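Local coordinates for protein chitinase (Paenibacillus sp. FPU-7, PDB 5GZT) that probably cleaves internal beta-1,4 linkages of chitin and chitodextrins as an endo-acting glycoside hydrolase with two family 18 catalytic domains, at residues 676-681 and 711-716; 683-688 and 742-747. One frame throughout, in Å; residues are numbered along the deposited sequence.

Contact 1 of 2, residues 676-681 and 711-716; sequences LPLTQG and HRNAVA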
# COMPACT_ATOMS: atom_id res chain seq x y z
N LEU B 676 31.10 1.32 5.11
CA LEU B 676 30.17 1.10 4.02
C LEU B 676 28.78 0.68 4.57
O LEU B 676 28.57 -0.53 4.92
CB LEU B 676 30.68 0.01 3.09
CG LEU B 676 32.05 0.27 2.42
CD1 LEU B 676 33.16 -0.27 3.30
CD2 LEU B 676 32.19 -0.36 1.07
N PRO B 677 27.87 1.63 4.61
CA PRO B 677 26.46 1.35 4.92
C PRO B 677 25.82 0.43 3.87
O PRO B 677 26.17 0.51 2.64
CB PRO B 677 25.80 2.74 4.93
CG PRO B 677 26.96 3.71 5.14
CD PRO B 677 28.05 3.08 4.29
N LEU B 678 24.92 -0.43 4.33
CA LEU B 678 24.14 -1.19 3.42
C LEU B 678 22.95 -0.38 2.99
O LEU B 678 22.34 0.36 3.78
CB LEU B 678 23.75 -2.53 4.01
CG LEU B 678 24.79 -3.65 3.97
CD1 LEU B 678 26.14 -3.42 4.67
CD2 LEU B 678 24.15 -4.91 4.55
N THR B 679 22.64 -0.47 1.70
CA THR B 679 21.50 0.08 1.07
C THR B 679 20.45 -0.99 0.85
O THR B 679 19.32 -0.66 0.65
CB THR B 679 21.76 0.62 -0.34
OG1 THR B 679 22.40 -0.37 -1.12
CG2 THR B 679 22.72 1.73 -0.27
N GLN B 680 20.81 -2.24 0.88
CA GLN B 680 19.84 -3.32 0.69
C GLN B 680 20.35 -4.48 1.50
O GLN B 680 21.51 -4.84 1.35
CB GLN B 680 19.62 -3.59 -0.79
CG GLN B 680 18.70 -4.75 -1.02
CD GLN B 680 18.10 -4.82 -2.41
OE1 GLN B 680 18.66 -5.47 -3.32
NE2 GLN B 680 16.92 -4.20 -2.58
N GLY B 681 19.52 -5.03 2.42
CA GLY B 681 20.00 -6.04 3.36
C GLY B 681 20.35 -5.40 4.68
O GLY B 681 20.66 -4.19 4.72
N HIS B 711 26.73 3.56 13.51
CA HIS B 711 25.91 3.33 12.34
C HIS B 711 24.98 2.15 12.62
O HIS B 711 25.36 1.16 13.26
CB HIS B 711 26.79 3.00 11.15
CG HIS B 711 27.51 4.17 10.62
ND1 HIS B 711 28.76 4.56 11.05
CD2 HIS B 711 27.12 5.08 9.73
CE1 HIS B 711 29.11 5.68 10.47
NE2 HIS B 711 28.16 5.97 9.60
N ARG B 712 23.80 2.21 12.04
CA ARG B 712 22.83 1.17 12.24
C ARG B 712 23.12 -0.07 11.41
O ARG B 712 22.70 -1.19 11.80
CB ARG B 712 21.41 1.65 11.90
CG ARG B 712 21.15 2.08 10.46
CD ARG B 712 19.92 2.97 10.39
NE ARG B 712 19.49 3.28 9.06
CZ ARG B 712 20.15 4.18 8.25
NH1 ARG B 712 21.22 4.78 8.67
NH2 ARG B 712 19.75 4.48 7.02
N ASN B 713 23.77 0.10 10.26
CA ASN B 713 23.86 -1.04 9.29
C ASN B 713 25.02 -0.85 8.32
O ASN B 713 24.80 -0.73 7.12
CB ASN B 713 22.53 -1.06 8.59
CG ASN B 713 22.35 -2.21 7.66
OD1 ASN B 713 23.01 -3.19 7.77
ND2 ASN B 713 21.44 -2.05 6.66
N ALA B 714 26.24 -0.76 8.83
CA ALA B 714 27.42 -0.46 8.01
C ALA B 714 28.58 -1.32 8.41
O ALA B 714 28.78 -1.57 9.56
CB ALA B 714 27.81 1.04 8.15
N VAL B 715 29.36 -1.75 7.44
CA VAL B 715 30.57 -2.43 7.65
C VAL B 715 31.69 -1.46 7.85
O VAL B 715 31.78 -0.50 7.12
CB VAL B 715 30.92 -3.26 6.37
CG1 VAL B 715 32.32 -3.88 6.48
CG2 VAL B 715 29.91 -4.37 6.22
N ALA B 716 32.55 -1.75 8.82
CA ALA B 716 33.83 -1.10 9.03
C ALA B 716 34.92 -2.05 8.63
O ALA B 716 34.90 -3.24 9.01
CB ALA B 716 34.04 -0.75 10.48
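The side chains of Leu-678 and Asn-713 cross at about a right angle beside the antiparallel pairing of strands 668-678 and 714-723 in the immunoglobulin-like domain, Asn-713 lying in the loop just before the second strand. The Asn-713 side chain extends with CG anti to the backbone N (chi1 -175°), and its amide passes beside Leu-678, whose CB lies 3.5 Å from Asn-713 ND2. Beyond that methylene, ND2 donates to Gly-681 O at 3.0 Å; the acceptor lies nearly in the amide plane, and the donor lies in the carbonyl plane on a lone pair of Gly-681 O, with an N-H...O angle of 169°. The other amide atom, OD1, accepts from Leu-683 N, so both polar atoms are engaged and the amide plane is fixed. Leu-678 is gripped from the backbone as well, its N donating to Asn-713 O at 2.8 Å.

Further along, Leu-676 and Val-715 form a hydrogen-bonded pair through both backbone bonds, and their side chains share one face of the sheet with strand 754-759 packed against Leu-676. Pro-677, which has no N-H to give, occupies the next, non-hydrogen-bonded pair, where the side chains lie on the other face and Ala-714 CB comes 3.5 Å from Pro-677 CA. The leucine of the crossing pair also meets the valine, Leu-678 CD1 touching Val-715 CG2 at 4.2 Å.

Contact 2 of 2, residues 683-688 and 742-747; sequences LKPVIS and AVLEAN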
# COMPACT_ATOMS: atom_id res chain seq x y z
N LEU B 683 22.75 -6.02 8.16
CA LEU B 683 23.75 -6.79 8.85
C LEU B 683 23.18 -7.36 10.17
O LEU B 683 22.39 -6.73 10.87
CB LEU B 683 25.00 -5.97 9.21
CG LEU B 683 25.76 -5.24 8.08
CD1 LEU B 683 26.84 -4.38 8.68
CD2 LEU B 683 26.32 -6.31 7.15
N LYS B 684 23.65 -8.57 10.49
CA LYS B 684 23.62 -9.07 11.87
C LYS B 684 24.22 -7.98 12.77
O LYS B 684 25.20 -7.26 12.40
CB LYS B 684 24.45 -10.32 12.00
CG LYS B 684 23.89 -11.52 11.20
CD LYS B 684 24.80 -12.76 11.31
CE LYS B 684 25.99 -12.65 10.42
NZ LYS B 684 27.10 -13.64 10.64
N PRO B 685 23.71 -7.87 13.97
CA PRO B 685 24.26 -6.87 14.86
C PRO B 685 25.77 -6.99 15.04
O PRO B 685 26.45 -5.95 15.22
CB PRO B 685 23.48 -7.09 16.17
CG PRO B 685 22.20 -7.70 15.71
CD PRO B 685 22.46 -8.48 14.48
N VAL B 686 26.28 -8.24 15.02
CA VAL B 686 27.68 -8.58 15.06
C VAL B 686 27.99 -9.51 13.85
O VAL B 686 27.55 -10.68 13.85
CB VAL B 686 28.13 -9.23 16.38
CG1 VAL B 686 29.58 -9.67 16.33
CG2 VAL B 686 27.99 -8.24 17.56
N ILE B 687 28.80 -9.01 12.89
CA ILE B 687 29.32 -9.81 11.81
C ILE B 687 30.57 -10.50 12.18
O ILE B 687 31.22 -10.13 13.16
CB ILE B 687 29.53 -8.99 10.52
CG1 ILE B 687 30.59 -7.90 10.67
CG2 ILE B 687 28.22 -8.32 10.15
CD1 ILE B 687 30.98 -7.28 9.31
N SER B 688 30.90 -11.52 11.42
CA SER B 688 32.14 -12.31 11.58
C SER B 688 33.05 -12.11 10.36
O SER B 688 32.59 -11.61 9.30
CB SER B 688 31.79 -13.79 11.73
OG SER B 688 31.09 -13.98 12.97
N ALA B 742 26.34 -12.32 5.83
CA ALA B 742 26.43 -11.14 6.74
C ALA B 742 25.11 -10.65 7.23
O ALA B 742 25.09 -9.98 8.24
CB ALA B 742 27.17 -9.97 6.06
N VAL B 743 24.03 -10.93 6.50
CA VAL B 743 22.75 -10.24 6.74
C VAL B 743 21.74 -11.19 7.41
O VAL B 743 21.90 -12.39 7.40
CB VAL B 743 22.14 -9.65 5.47
CG1 VAL B 743 23.12 -8.60 4.88
CG2 VAL B 743 21.84 -10.72 4.41
N LEU B 744 20.69 -10.59 7.91
CA LEU B 744 19.63 -11.19 8.66
C LEU B 744 18.60 -11.78 7.72
O LEU B 744 17.94 -12.71 8.07
CB LEU B 744 18.95 -10.06 9.54
CG LEU B 744 19.79 -9.64 10.76
CD1 LEU B 744 19.15 -8.48 11.56
CD2 LEU B 744 20.06 -10.76 11.69
N GLU B 745 18.39 -11.16 6.58
CA GLU B 745 17.45 -11.63 5.62
C GLU B 745 17.91 -12.98 5.10
O GLU B 745 19.10 -13.26 5.02
CB GLU B 745 17.36 -10.65 4.43
CG GLU B 745 16.70 -9.31 4.75
CD GLU B 745 17.66 -8.26 5.39
OE1 GLU B 745 18.81 -8.61 5.69
OE2 GLU B 745 17.28 -7.10 5.58
N ALA B 746 16.99 -13.78 4.70
CA ALA B 746 17.23 -15.22 4.42
C ALA B 746 17.89 -15.53 3.08
O ALA B 746 18.81 -16.33 3.04
CB ALA B 746 15.90 -16.00 4.49
N ASN B 747 17.45 -14.99 1.98
CA ASN B 747 18.04 -15.61 0.74
C ASN B 747 18.67 -14.58 -0.20
O ASN B 747 18.56 -14.66 -1.41
CB ASN B 747 16.96 -16.43 -0.04
CG ASN B 747 16.39 -17.59 0.78
OD1 ASN B 747 17.07 -18.60 1.06
ND2 ASN B 747 15.13 -17.44 1.18
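Both Lys-684 and Leu-744 set CG anti to their own carbonyl carbon, and the two side chains cross obliquely, with Lys-684 CG 3.9 Å from Leu-744 CD2. The lysine chain then bends at chi3 (-78°), bringing CE back to 3.6 Å from Ala-742 O. The methylenes thus wrap around a carbonyl oxygen that the same residue already holds through its backbone: Lys-684 N donates to Ala-742 O at 3.0 Å, in the carbonyl plane, with an N-H...O angle of 166°. Leu-683 CA makes a longer CA-H...O contact with this oxygen, and Ile-687 CG2 lies beside it, so aliphatic groups of three residues lie against the same oxygen. The ammonium group is directed to Asp-691, with which NZ forms a salt bridge.

Van der Waals contacts accompany the bond. Leu-683 CD2 makes an apolar contact with Ala-742 CB at 3.9 Å, and Leu-744 CD2 another with Pro-685 CD at 4.3 Å, while the other methyl of Leu-744, CD1, approaches Leu-683 O at 3.7 Å. The backbones meet in a single bridge between Leu-683 and Val-743, and neither segment forms a regular strand here; this is a loop-to-loop junction of the immunoglobulin-like domain, joining the connection that precedes strand 692-695 to the one that precedes strand 754-759. Its surroundings belong partly to the preceding family 18 domain: Leu-744 packs on Arg-579 and Trp-581 of strand 578-582 and on Ala-603 of helix 602-614, and Arg-579 also donates to Leu-683 O. Within the immunoglobulin-like domain, Leu-683 and Ile-687 lie against Asn-707 of strand 703-707.

Contacts 1 and 2 adjoin at one end of the immunoglobulin-like domain, their centres about 11 Å apart and their segments alternating along the chain. The amide of Asn-713 joins them: its OD1 lies 2.9 Å from Leu-683 N, a probable hydrogen bond. Leucine methyls continue the join, with Leu-678 CD2 3.7 Å from Leu-683 CD2, and Ala-714 O packs on Leu-683 CD1. Contact 1 pairs two strands of the sheet and includes the loops beside them, whereas contact 2 brings loops together next to the first family 18 domain. A formic acid molecule, probably from crystallisation, lies about 3 Å from the Leu-744 side chain; neither contact includes a residue of the sodium site.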